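Long-range contacts in binary enterotoxin of Clostridium perfringens component a (Clostridium perfringens, PDB 5WTZ), which transfers ADP-ribose from NAD+ to actin, as the probable enzymatic component of a binary, iota-like enterotoxin: residues K14-A19 / T144-D149; F105-E110 / I123-K128; S115-E120 / G200-K205; K212-E217 / I291-I296. All coordinates share one frame; numbering follows the deposited sequence.

How the interactions relate
Interactions 1, 2 and 3 belong to the N-terminal of two similarly built halves, each with a mixed five-stranded sheet of strand order 1-3-5-4-2. Interactions 2 and 3 are neighbours, centres about 11 Å apart, sharing the loop before helix 120-130, and E110 of one forms a salt bridge with K201 of the other. Their segments alternate along the chain. Interaction 1 lies about 21 Å from interaction 3, between centres, where helix 16-31 starts. Interaction 4 opens after the others close, its centre 28 to 36 Å from theirs. Interactions 1 to 3 thus tie parts of the N-terminal half together, away from the NAD site, whereas interaction 4 joins that half to the NAD-binding one.

Interaction 1 (K14-A19 / T144-D149); sequences KDKNSA and TMTEPD
A19 packs its methyl against M145 at the buried end of this contact, CB lying 3.7 Å from M145 SD. The sulfur also comes within 3.6 Å of A19 O, and beyond the segments M145 touches W22 and A23 along helix 16-31. M145 CG stands anti to the carbonyl carbon (chi1 -59°), and the thioether continues extended to the helix. Next to this close-packed end, the methyl T146 CG2 packs against the turn that leads into the helix, 3.9 Å from both K14 C and K16 CB. K16 crosses T146 at about a right angle with its first carbons; its amine goes elsewhere, to N177. At the helix start D15 is the N-cap: D15 OD1 accepts from S18 N at 2.8 Å, the donor lying above the carboxylate plane. The solvent side is looser. There K14 and E147 run side by side, K14 CE 3.4 Å from E147 OE2, whereas K14 NZ is 3.7 Å from that oxygen, a long salt bridge. No hydrogen bond joins the segments themselves, though E147 bonds the backbone of A13 just before them; helix 16-31 meets this loop largely by apolar contact, with charge attraction probably adding modestly.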
loop_
_atom_site.group_PDB
_atom_site.type_symbol
_atom_site.label_atom_id
_atom_site.label_comp_id
_atom_site.label_asym_id
_atom_site.label_seq_id
_atom_site.Cartn_x
_atom_site.Cartn_y
_atom_site.Cartn_z
ATOM N N LYS A 14 1.154 -15.434 26.083
ATOM C CA LYS A 14 -0.154 -15.693 26.691
ATOM C C LYS A 14 -0.290 -15.040 28.067
ATOM O O LYS A 14 -1.341 -15.118 28.717
ATOM C CB LYS A 14 -0.392 -17.196 26.790
ATOM C CG LYS A 14 -0.393 -17.887 25.438
ATOM C CD LYS A 14 -0.882 -19.315 25.549
ATOM C CE LYS A 14 -1.230 -19.884 24.183
ATOM N NZ LYS A 14 -1.538 -21.338 24.272
ATOM N N ASP A 15 0.783 -14.381 28.489
ATOM C CA ASP A 15 0.811 -13.653 29.748
ATOM C C ASP A 15 0.058 -12.365 29.626
ATOM O O ASP A 15 0.651 -11.291 29.501
ATOM C CB ASP A 15 2.235 -13.326 30.189
ATOM C CG ASP A 15 2.292 -12.766 31.608
ATOM O OD1 ASP A 15 1.239 -12.363 32.166
ATOM O OD2 ASP A 15 3.404 -12.715 32.165
ATOM N N LYS A 16 -1.248 -12.428 29.692
ATOM C CA LYS A 16 -1.931 -11.185 29.515
ATOM C C LYS A 16 -2.062 -10.418 30.824
ATOM O O LYS A 16 -2.325 -9.217 30.813
ATOM C CB LYS A 16 -3.253 -11.445 28.839
ATOM C CG LYS A 16 -4.073 -10.243 28.651
ATOM C CD LYS A 16 -5.396 -10.721 29.102
ATOM C CE LYS A 16 -6.013 -9.834 30.122
ATOM N NZ LYS A 16 -7.407 -10.301 30.312
ATOM N N ASN A 17 -1.817 -11.082 31.948
ATOM C CA ASN A 17 -1.709 -10.365 33.212
ATOM C C ASN A 17 -0.610 -9.302 33.177
ATOM O O ASN A 17 -0.871 -8.108 33.354
ATOM C CB ASN A 17 -1.443 -11.332 34.363
ATOM C CG ASN A 17 -1.329 -10.621 35.705
ATOM O OD1 ASN A 17 -0.569 -9.873 36.338
ATOM N ND2 ASN A 17 -2.473 -10.397 36.340
ATOM N N SER A 18 0.620 -9.743 32.949
ATOM C CA SER A 18 1.756 -8.824 32.869
ATOM C C SER A 18 1.572 -7.823 31.736
ATOM O O SER A 18 1.970 -6.659 31.853
ATOM C CB SER A 18 3.055 -9.587 32.655
ATOM O OG SER A 18 3.129 -10.019 31.310
ATOM N N ALA A 19 0.975 -8.291 30.638
ATOM C CA ALA A 19 0.720 -7.448 29.479
ATOM C C ALA A 19 -0.168 -6.263 29.853
ATOM O O ALA A 19 0.134 -5.124 29.496
ATOM C CB ALA A 19 0.083 -8.265 28.338
ATOM N N THR A 144 -3.731 -6.922 19.430
ATOM C CA THR A 144 -3.728 -7.421 20.803
ATOM C C THR A 144 -2.341 -7.938 21.205
ATOM O O THR A 144 -1.503 -8.238 20.350
ATOM C CB THR A 144 -4.783 -8.525 20.994
ATOM O OG1 THR A 144 -4.434 -9.675 20.219
ATOM C CG2 THR A 144 -6.131 -8.031 20.537
ATOM N N MET A 145 -2.102 -8.034 22.513
ATOM C CA MET A 145 -0.768 -8.325 23.044
ATOM C C MET A 145 -0.446 -9.806 23.169
ATOM O O MET A 145 0.711 -10.176 23.364
ATOM C CB MET A 145 -0.603 -7.684 24.420
ATOM C CG MET A 145 -0.780 -6.191 24.402
ATOM S SD MET A 145 -0.700 -5.443 26.033
ATOM C CE MET A 145 -1.538 -3.901 25.630
ATOM N N THR A 146 -1.466 -10.647 23.087
ATOM C CA THR A 146 -1.287 -12.068 23.353
ATOM C C THR A 146 -2.028 -12.916 22.335
ATOM O O THR A 146 -2.961 -12.445 21.687
ATOM C CB THR A 146 -1.777 -12.451 24.775
ATOM O OG1 THR A 146 -3.099 -11.945 24.989
ATOM C CG2 THR A 146 -0.846 -11.893 25.841
ATOM N N GLU A 147 -1.592 -14.162 22.190
ATOM C CA GLU A 147 -2.250 -15.111 21.309
ATOM C C GLU A 147 -3.709 -15.232 21.690
ATOM O O GLU A 147 -4.022 -15.445 22.854
ATOM C CB GLU A 147 -1.569 -16.476 21.379
ATOM C CG GLU A 147 -2.169 -17.506 20.440
ATOM C CD GLU A 147 -1.596 -18.887 20.664
ATOM O OE1 GLU A 147 -0.367 -19.049 20.501
ATOM O OE2 GLU A 147 -2.370 -19.809 21.014
ATOM N N PRO A 148 -4.610 -15.082 20.712
ATOM C CA PRO A 148 -6.035 -15.137 21.054
ATOM C C PRO A 148 -6.408 -16.450 21.726
ATOM O O PRO A 148 -5.755 -17.474 21.486
ATOM C CB PRO A 148 -6.723 -14.998 19.702
ATOM C CG PRO A 148 -5.731 -14.238 18.861
ATOM C CD PRO A 148 -4.388 -14.744 19.297
ATOM N N ASP A 149 -7.426 -16.402 22.578
ATOM C CA ASP A 149 -7.845 -17.557 23.364
ATOM C C ASP A 149 -9.246 -17.967 22.959
ATOM O O ASP A 149 -9.913 -18.743 23.659
ATOM C CB ASP A 149 -7.798 -17.236 24.859
ATOM C CG ASP A 149 -7.877 -18.477 25.723
ATOM O OD1 ASP A 149 -7.664 -19.584 25.184
ATOM O OD2 ASP A 149 -8.152 -18.351 26.934
#

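Interaction 2 (F105-E110 / I123-K128); sequences FNQNLE and INNFAK
F105 and F126 form the apolar centre, an edge-to-face pair with centroids 5.1 Å apart and planes at 65°. The edge of F126 is turned to the face of F105, where F126 CD1 stands 3.6 Å from F105 CG, displaced toward the rim. F126 CB covers the same ring more centrally in a CH-pi contact, 4.0 Å from its centroid. Both rings leave their backbones with CG anti to N (F105 chi1 -166°), and the far end of the F105 ring reaches the helix backbone, F105 CZ lying 3.5 Å from F126 N. Next to the pair, L109 CD2 packs 3.8 Å from I123 CA and also meets F126 CB. This loop, which follows strand 92-98, thus lies against helix 120-130, while I123 and F126 also pack on L193 of strand 187-198, part of the N-terminal mixed sheet. At the polar edge N125 CB is in plane with the F105 ring, and the amide beyond it gives a hydrogen bond from N125 ND2 to Q107 OE1 of 2.9 Å. That bond is nearly straight, 175° at the hydrogen, and uses an in-plane lone pair of the carbonyl. Further out, N108 OD1 accepts from E110 N, closing an Asx turn.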
loop_
_atom_site.group_PDB
_atom_site.type_symbol
_atom_site.label_atom_id
_atom_site.label_comp_id
_atom_site.label_asym_id
_atom_site.label_seq_id
_atom_site.Cartn_x
_atom_site.Cartn_y
_atom_site.Cartn_z
ATOM N N PHE A 105 -5.512 -13.224 -1.135
ATOM C CA PHE A 105 -5.645 -14.657 -1.346
ATOM C C PHE A 105 -7.131 -14.997 -1.392
ATOM O O PHE A 105 -7.864 -14.685 -0.452
ATOM C CB PHE A 105 -4.938 -15.427 -0.229
ATOM C CG PHE A 105 -4.721 -16.887 -0.523
ATOM C CD1 PHE A 105 -3.860 -17.286 -1.540
ATOM C CD2 PHE A 105 -5.342 -17.867 0.251
ATOM C CE1 PHE A 105 -3.651 -18.649 -1.800
ATOM C CE2 PHE A 105 -5.127 -19.209 0.001
ATOM C CZ PHE A 105 -4.283 -19.600 -1.028
ATOM N N ASN A 106 -7.588 -15.618 -2.477
ATOM C CA ASN A 106 -9.022 -15.885 -2.624
ATOM C C ASN A 106 -9.416 -17.353 -2.416
ATOM O O ASN A 106 -10.603 -17.672 -2.377
ATOM C CB ASN A 106 -9.526 -15.400 -3.998
ATOM C CG ASN A 106 -8.527 -15.642 -5.126
ATOM O OD1 ASN A 106 -7.785 -16.625 -5.117
ATOM N ND2 ASN A 106 -8.521 -14.745 -6.118
ATOM N N GLN A 107 -8.429 -18.233 -2.255
ATOM C CA GLN A 107 -8.689 -19.650 -2.023
ATOM C C GLN A 107 -9.026 -19.925 -0.564
ATOM O O GLN A 107 -8.438 -19.333 0.346
ATOM C CB GLN A 107 -7.484 -20.498 -2.441
ATOM C CG GLN A 107 -7.705 -22.001 -2.269
ATOM C CD GLN A 107 -6.629 -22.835 -2.938
ATOM O OE1 GLN A 107 -5.551 -22.331 -3.245
ATOM N NE2 GLN A 107 -6.920 -24.109 -3.178
ATOM N N ASN A 108 -9.960 -20.843 -0.343
ATOM C CA ASN A 108 -10.344 -21.227 1.003
ATOM C C ASN A 108 -9.255 -22.053 1.680
ATOM O O ASN A 108 -8.783 -23.041 1.118
ATOM C CB ASN A 108 -11.656 -22.012 0.967
ATOM C CG ASN A 108 -12.457 -21.868 2.246
ATOM O OD1 ASN A 108 -11.942 -22.065 3.348
ATOM N ND2 ASN A 108 -13.728 -21.504 2.104
ATOM N N LEU A 109 -8.859 -21.656 2.887
ATOM C CA LEU A 109 -7.823 -22.387 3.622
ATOM C C LEU A 109 -8.390 -23.554 4.420
ATOM O O LEU A 109 -7.663 -24.480 4.793
ATOM C CB LEU A 109 -7.064 -21.440 4.551
ATOM C CG LEU A 109 -6.018 -20.581 3.857
ATOM C CD1 LEU A 109 -5.564 -19.446 4.762
ATOM C CD2 LEU A 109 -4.843 -21.468 3.439
ATOM N N GLU A 110 -9.691 -23.513 4.679
ATOM C CA GLU A 110 -10.349 -24.584 5.405
ATOM C C GLU A 110 -10.471 -25.801 4.502
ATOM O O GLU A 110 -10.936 -25.692 3.370
ATOM C CB GLU A 110 -11.730 -24.135 5.899
ATOM C CG GLU A 110 -11.859 -24.126 7.411
ATOM C CD GLU A 110 -13.029 -23.293 7.909
ATOM O OE1 GLU A 110 -14.133 -23.407 7.336
ATOM O OE2 GLU A 110 -12.841 -22.527 8.879
ATOM N N ILE A 123 -2.844 -24.134 1.630
ATOM C CA ILE A 123 -1.791 -23.439 2.360
ATOM C C ILE A 123 -0.470 -23.409 1.572
ATOM O O ILE A 123 0.334 -22.496 1.762
ATOM C CB ILE A 123 -1.576 -24.047 3.771
ATOM C CG1 ILE A 123 -0.820 -23.046 4.654
ATOM C CG2 ILE A 123 -0.881 -25.404 3.698
ATOM C CD1 ILE A 123 -0.897 -23.326 6.121
ATOM N N ASN A 124 -0.246 -24.368 0.674
ATOM C CA ASN A 124 0.944 -24.301 -0.172
ATOM C C ASN A 124 0.831 -23.159 -1.165
ATOM O O ASN A 124 1.807 -22.480 -1.447
ATOM C CB ASN A 124 1.183 -25.614 -0.910
ATOM C CG ASN A 124 1.977 -26.600 -0.085
ATOM O OD1 ASN A 124 2.775 -26.209 0.769
ATOM N ND2 ASN A 124 1.743 -27.884 -0.312
ATOM N N ASN A 125 -0.366 -22.946 -1.694
ATOM C CA ASN A 125 -0.588 -21.813 -2.574
ATOM C C ASN A 125 -0.448 -20.506 -1.805
ATOM O O ASN A 125 0.064 -19.512 -2.327
ATOM C CB ASN A 125 -1.965 -21.905 -3.243
ATOM C CG ASN A 125 -2.036 -23.017 -4.280
ATOM O OD1 ASN A 125 -1.021 -23.420 -4.845
ATOM N ND2 ASN A 125 -3.236 -23.499 -4.547
ATOM N N PHE A 126 -0.891 -20.523 -0.555
ATOM C CA PHE A 126 -0.821 -19.355 0.315
ATOM C C PHE A 126 0.637 -19.003 0.581
ATOM O O PHE A 126 1.006 -17.832 0.548
ATOM C CB PHE A 126 -1.577 -19.617 1.623
ATOM C CG PHE A 126 -1.687 -18.418 2.540
ATOM C CD1 PHE A 126 -2.376 -17.276 2.155
ATOM C CD2 PHE A 126 -1.147 -18.469 3.822
ATOM C CE1 PHE A 126 -2.495 -16.179 3.025
ATOM C CE2 PHE A 126 -1.245 -17.379 4.689
ATOM C CZ PHE A 126 -1.942 -16.241 4.301
ATOM N N ALA A 127 1.465 -20.016 0.805
ATOM C CA ALA A 127 2.905 -19.811 0.983
ATOM C C ALA A 127 3.523 -19.039 -0.185
ATOM O O ALA A 127 4.327 -18.130 0.018
ATOM C CB ALA A 127 3.616 -21.147 1.168
ATOM N N LYS A 128 3.139 -19.389 -1.409
ATOM C CA LYS A 128 3.683 -18.714 -2.566
ATOM C C LYS A 128 3.148 -17.282 -2.637
ATOM O O LYS A 128 3.912 -16.332 -2.876
ATOM C CB LYS A 128 3.351 -19.488 -3.845
ATOM C CG LYS A 128 4.060 -20.831 -3.948
ATOM C CD LYS A 128 3.691 -21.576 -5.229
ATOM C CE LYS A 128 4.398 -22.930 -5.320
ATOM N NZ LYS A 128 5.887 -22.801 -5.398
#

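Interaction 3 (S115-E120 / G200-K205); sequences SNIIDE and GKQYAK
Q202 OE1 is gripped by two donors: I118 N, at 2.9 Å with 168° at the hydrogen, and a water at 2.7 Å. The same water donates to I118 O at 3.3 Å, so the Q202 carbonyl engages both the N-H and, through water, the C=O of one residue. I118 N approaches tilted from the plane of the Q202 carbonyl. Q202 CG stands anti to the carbonyl carbon (chi1 -70°), and the extended remainder runs alongside I117 toward the loop. The shortest direct bond between the two segments, Q202 N to N116 O at 2.7 Å, lies next to it, and Q202 CB and CG pass close to that acceptor too. I118 crosses Q202 obliquely, its CG1 3.8 Å from Q202 CB, and continues inward onto I123 of helix 120-130 and I195 of strand 187-198. On the solvent-facing side N116 OD1 rests 3.3 Å from K201 CB. K201 NZ makes a weak bond to S115 O; its stronger partner is E110, through a salt bridge. The loop before helix 120-130 is thereby laid over the start of strand 201-211, the central strand of the N-terminal sheet. D119 then caps that helix, bonding A122 N. With its backbone N-H and its amide oxygen, one strand residue thus satisfies N116 O and I118 N of the loop, which probably helps fix its path.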
loop_
_atom_site.group_PDB
_atom_site.type_symbol
_atom_site.label_atom_id
_atom_site.label_comp_id
_atom_site.label_asym_id
_atom_site.label_seq_id
_atom_site.Cartn_x
_atom_site.Cartn_y
_atom_site.Cartn_z
ATOM N N SER A 115 -13.564 -28.790 8.985
ATOM C CA SER A 115 -13.410 -27.346 9.128
ATOM C C SER A 115 -12.364 -26.977 10.181
ATOM O O SER A 115 -11.925 -25.836 10.230
ATOM C CB SER A 115 -14.752 -26.701 9.482
ATOM O OG SER A 115 -15.230 -27.178 10.735
ATOM N N ASN A 116 -11.983 -27.931 11.029
ATOM C CA ASN A 116 -10.943 -27.684 12.023
ATOM C C ASN A 116 -9.540 -27.779 11.423
ATOM O O ASN A 116 -8.548 -27.482 12.097
ATOM C CB ASN A 116 -11.062 -28.661 13.190
ATOM C CG ASN A 116 -11.960 -28.143 14.299
ATOM O OD1 ASN A 116 -12.087 -26.936 14.494
ATOM N ND2 ASN A 116 -12.591 -29.058 15.031
ATOM N N ILE A 117 -9.463 -28.173 10.154
ATOM C CA ILE A 117 -8.184 -28.559 9.547
ATOM C C ILE A 117 -7.875 -27.780 8.278
ATOM O O ILE A 117 -8.717 -27.653 7.393
ATOM C CB ILE A 117 -8.173 -30.087 9.257
ATOM C CG1 ILE A 117 -8.207 -30.859 10.581
ATOM C CG2 ILE A 117 -6.957 -30.503 8.452
ATOM C CD1 ILE A 117 -8.035 -32.355 10.446
ATOM N N ILE A 118 -6.659 -27.245 8.203
ATOM C CA ILE A 118 -6.232 -26.447 7.060
ATOM C C ILE A 118 -5.935 -27.343 5.861
ATOM O O ILE A 118 -5.312 -28.395 6.000
ATOM C CB ILE A 118 -4.977 -25.590 7.395
ATOM C CG1 ILE A 118 -5.339 -24.431 8.323
ATOM C CG2 ILE A 118 -4.344 -25.032 6.140
ATOM C CD1 ILE A 118 -6.430 -23.530 7.789
ATOM N N ASP A 119 -6.377 -26.913 4.684
ATOM C CA ASP A 119 -6.146 -27.646 3.441
ATOM C C ASP A 119 -4.693 -27.526 2.959
ATOM O O ASP A 119 -4.166 -26.419 2.824
ATOM C CB ASP A 119 -7.109 -27.138 2.367
ATOM C CG ASP A 119 -7.015 -27.922 1.082
ATOM O OD1 ASP A 119 -7.703 -28.955 0.973
ATOM O OD2 ASP A 119 -6.264 -27.499 0.181
ATOM N N GLU A 120 -4.058 -28.664 2.684
ATOM C CA GLU A 120 -2.633 -28.694 2.362
ATOM C C GLU A 120 -2.295 -27.952 1.073
ATOM O O GLU A 120 -1.337 -27.188 1.031
ATOM C CB GLU A 120 -2.125 -30.140 2.260
ATOM C CG GLU A 120 -0.714 -30.236 1.666
ATOM C CD GLU A 120 0.005 -31.538 1.999
ATOM O OE1 GLU A 120 -0.092 -32.004 3.157
ATOM O OE2 GLU A 120 0.680 -32.087 1.099
ATOM N N GLY A 200 -8.652 -26.321 19.346
ATOM C CA GLY A 200 -9.009 -27.473 18.534
ATOM C C GLY A 200 -9.075 -27.193 17.045
ATOM O O GLY A 200 -9.300 -28.101 16.244
ATOM N N LYS A 201 -8.877 -25.932 16.676
ATOM C CA LYS A 201 -9.007 -25.501 15.289
ATOM C C LYS A 201 -7.685 -25.011 14.709
ATOM O O LYS A 201 -6.926 -24.291 15.365
ATOM C CB LYS A 201 -10.066 -24.399 15.185
ATOM C CG LYS A 201 -10.255 -23.804 13.807
ATOM C CD LYS A 201 -11.425 -22.824 13.843
ATOM C CE LYS A 201 -11.601 -22.099 12.530
ATOM N NZ LYS A 201 -11.761 -23.051 11.397
ATOM N N GLN A 202 -7.418 -25.394 13.469
ATOM C CA GLN A 202 -6.193 -24.967 12.801
ATOM C C GLN A 202 -6.334 -23.619 12.103
ATOM O O GLN A 202 -7.327 -23.349 11.429
ATOM C CB GLN A 202 -5.743 -26.019 11.787
ATOM C CG GLN A 202 -5.238 -27.297 12.429
ATOM C CD GLN A 202 -4.680 -28.289 11.421
ATOM O OE1 GLN A 202 -4.696 -28.039 10.212
ATOM N NE2 GLN A 202 -4.192 -29.427 11.918
ATOM N N TYR A 203 -5.313 -22.788 12.259
ATOM C CA TYR A 203 -5.240 -21.514 11.579
ATOM C C TYR A 203 -3.901 -21.424 10.875
ATOM O O TYR A 203 -2.923 -22.017 11.323
ATOM C CB TYR A 203 -5.397 -20.352 12.563
ATOM C CG TYR A 203 -6.707 -20.317 13.317
ATOM C CD1 TYR A 203 -6.887 -21.070 14.481
ATOM C CD2 TYR A 203 -7.767 -19.522 12.875
ATOM C CE1 TYR A 203 -8.093 -21.037 15.186
ATOM C CE2 TYR A 203 -8.972 -19.487 13.570
ATOM C CZ TYR A 203 -9.128 -20.245 14.724
ATOM O OH TYR A 203 -10.316 -20.214 15.423
ATOM N N ALA A 204 -3.852 -20.682 9.775
ATOM C CA ALA A 204 -2.586 -20.374 9.132
ATOM C C ALA A 204 -1.903 -19.242 9.900
ATOM O O ALA A 204 -2.405 -18.113 9.927
ATOM C CB ALA A 204 -2.801 -19.992 7.669
ATOM N N LYS A 205 -0.785 -19.548 10.549
ATOM C CA LYS A 205 -0.057 -18.541 11.306
ATOM C C LYS A 205 1.014 -17.872 10.437
ATOM O O LYS A 205 2.000 -18.495 10.032
ATOM C CB LYS A 205 0.564 -19.159 12.550
ATOM C CG LYS A 205 1.320 -18.190 13.433
ATOM C CD LYS A 205 2.038 -18.946 14.524
ATOM C CE LYS A 205 3.142 -18.122 15.146
ATOM N NZ LYS A 205 3.943 -18.937 16.106
HETATM O O HOH W 1 -3.291 -29.419 8.398
#

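Interaction 4 (K212-E217 / I291-I296); sequences KQLNFE and IPEDII
I296 and L214, followed by I295, lose the most surface. The I296 side chain lies against N215, I296 CB being 3.7 Å from N215 CG, and its CD1 reaches the Q213 amide, 3.8 Å from Q213 OE1. I296 CG1 stands anti to the carbonyl carbon (chi1 -63°), which carries it over L214 O and N215 CB. Both polar neighbours are held elsewhere, N215 by Y298 and Q213 by S187 and N134. The backbones meet in one bond, I296 N to L214 O at 2.9 Å, almost in line with the carbonyl bond. Two waters supplement it: one joins L214 N to D294 O, the other F216 N to I296 O. The linker after strand 201-211 of the N-terminal sheet is joined by this bond and the two waters to the start of strand 295-301, an outermost strand of the C-terminal sheet; further along lie R299, which binds NAD+, and R300, seen to bind NADH. L214 crosses E293 at about a right angle, with CD2 3.6 Å from E293 CD, while the E293 carboxylate bonds W226. I295 CD1 touches both F216 CE2, at 3.7 Å, and L214 CD2, at 4.1 Å, and the F216 ring meets W226.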
loop_
_atom_site.group_PDB
_atom_site.type_symbol
_atom_site.label_atom_id
_atom_site.label_comp_id
_atom_site.label_asym_id
_atom_site.label_seq_id
_atom_site.Cartn_x
_atom_site.Cartn_y
_atom_site.Cartn_z
ATOM N N LYS A 212 8.723 -0.292 7.309
ATOM C CA LYS A 212 8.280 0.988 6.793
ATOM C C LYS A 212 8.857 1.198 5.410
ATOM O O LYS A 212 10.072 1.295 5.247
ATOM C CB LYS A 212 8.700 2.127 7.727
ATOM C CG LYS A 212 8.021 3.452 7.421
ATOM C CD LYS A 212 8.419 4.499 8.441
ATOM C CE LYS A 212 7.202 5.202 9.006
ATOM N NZ LYS A 212 6.415 5.863 7.931
ATOM N N GLN A 213 7.984 1.254 4.419
ATOM C CA GLN A 213 8.408 1.468 3.044
ATOM C C GLN A 213 8.461 2.958 2.742
ATOM O O GLN A 213 7.756 3.743 3.377
ATOM C CB GLN A 213 7.460 0.771 2.071
ATOM C CG GLN A 213 7.352 -0.745 2.263
ATOM C CD GLN A 213 6.704 -1.418 1.074
ATOM O OE1 GLN A 213 7.389 -1.841 0.132
ATOM N NE2 GLN A 213 5.371 -1.522 1.100
ATOM N N LEU A 214 9.303 3.343 1.788
ATOM C CA LEU A 214 9.363 4.740 1.340
ATOM C C LEU A 214 8.143 5.004 0.462
ATOM O O LEU A 214 7.994 4.447 -0.636
ATOM C CB LEU A 214 10.664 5.033 0.593
ATOM C CG LEU A 214 10.904 6.480 0.134
ATOM C CD1 LEU A 214 11.011 7.432 1.306
ATOM C CD2 LEU A 214 12.138 6.578 -0.745
ATOM N N ASN A 215 7.249 5.831 0.980
ATOM C CA ASN A 215 5.935 6.038 0.388
ATOM C C ASN A 215 5.498 7.452 0.736
ATOM O O ASN A 215 5.103 7.721 1.866
ATOM C CB ASN A 215 4.938 4.998 0.914
ATOM C CG ASN A 215 3.579 5.093 0.243
ATOM O OD1 ASN A 215 3.310 6.024 -0.532
ATOM N ND2 ASN A 215 2.694 4.149 0.568
ATOM N N PHE A 216 5.592 8.367 -0.221
ATOM C CA PHE A 216 5.359 9.777 0.084
ATOM C C PHE A 216 3.884 10.124 0.301
ATOM O O PHE A 216 3.583 11.102 0.984
ATOM C CB PHE A 216 5.954 10.648 -1.026
ATOM C CG PHE A 216 7.435 10.496 -1.148
ATOM C CD1 PHE A 216 8.248 10.762 -0.056
ATOM C CD2 PHE A 216 8.015 10.074 -2.330
ATOM C CE1 PHE A 216 9.617 10.611 -0.143
ATOM C CE2 PHE A 216 9.390 9.919 -2.423
ATOM C CZ PHE A 216 10.186 10.189 -1.326
ATOM N N GLU A 217 2.987 9.299 -0.243
ATOM C CA GLU A 217 1.534 9.553 -0.242
ATOM C C GLU A 217 1.222 11.010 -0.648
ATOM O O GLU A 217 1.264 11.302 -1.846
ATOM C CB GLU A 217 0.911 9.170 1.122
ATOM C CG GLU A 217 1.013 7.641 1.351
ATOM C CD GLU A 217 0.173 7.107 2.502
ATOM O OE1 GLU A 217 -0.147 7.873 3.425
ATOM O OE2 GLU A 217 -0.155 5.909 2.470
ATOM N N ILE A 291 16.695 2.920 -9.915
ATOM C CA ILE A 291 16.046 3.304 -8.657
ATOM C C ILE A 291 16.926 2.876 -7.467
ATOM O O ILE A 291 17.237 1.699 -7.313
ATOM C CB ILE A 291 14.638 2.674 -8.563
ATOM C CG1 ILE A 291 13.735 3.228 -9.668
ATOM C CG2 ILE A 291 14.002 2.924 -7.197
ATOM C CD1 ILE A 291 13.247 4.647 -9.433
ATOM N N PRO A 292 17.371 3.848 -6.649
ATOM C CA PRO A 292 18.399 3.653 -5.611
ATOM C C PRO A 292 17.918 2.980 -4.313
ATOM O O PRO A 292 18.768 2.568 -3.521
ATOM C CB PRO A 292 18.853 5.081 -5.313
ATOM C CG PRO A 292 17.628 5.886 -5.528
ATOM C CD PRO A 292 16.949 5.256 -6.732
ATOM N N GLU A 293 16.604 2.912 -4.096
ATOM C CA GLU A 293 16.002 2.261 -2.928
ATOM C C GLU A 293 14.549 1.953 -3.246
ATOM O O GLU A 293 13.928 2.664 -4.056
ATOM C CB GLU A 293 16.078 3.155 -1.694
ATOM C CG GLU A 293 15.271 4.448 -1.841
ATOM C CD GLU A 293 15.523 5.417 -0.703
ATOM O OE1 GLU A 293 15.484 4.979 0.464
ATOM O OE2 GLU A 293 15.785 6.607 -0.979
ATOM N N ASP A 294 14.007 0.916 -2.607
ATOM C CA ASP A 294 12.617 0.519 -2.810
ATOM C C ASP A 294 11.737 1.727 -2.548
ATOM O O ASP A 294 11.922 2.439 -1.550
ATOM C CB ASP A 294 12.204 -0.639 -1.893
ATOM C CG ASP A 294 12.775 -1.994 -2.336
ATOM O OD1 ASP A 294 13.841 -2.037 -2.996
ATOM O OD2 ASP A 294 12.159 -3.023 -1.992
ATOM N N ILE A 295 10.798 1.964 -3.456
ATOM C CA ILE A 295 9.876 3.086 -3.342
ATOM C C ILE A 295 8.476 2.625 -3.772
ATOM O O ILE A 295 8.324 1.713 -4.597
ATOM C CB ILE A 295 10.358 4.316 -4.182
ATOM C CG1 ILE A 295 9.573 5.579 -3.812
ATOM C CG2 ILE A 295 10.350 4.030 -5.687
ATOM C CD1 ILE A 295 10.205 6.887 -4.346
ATOM N N ILE A 296 7.459 3.212 -3.160
ATOM C CA ILE A 296 6.084 3.045 -3.611
ATOM C C ILE A 296 5.748 4.148 -4.627
ATOM O O ILE A 296 6.015 5.326 -4.382
ATOM C CB ILE A 296 5.084 3.099 -2.430
ATOM C CG1 ILE A 296 5.337 1.937 -1.448
ATOM C CG2 ILE A 296 3.658 3.113 -2.969
ATOM C CD1 ILE A 296 5.420 0.552 -2.137
HETATM O O HOH W 2 10.837 1.498 0.594
HETATM O O HOH W 3 5.814 7.564 -2.922
#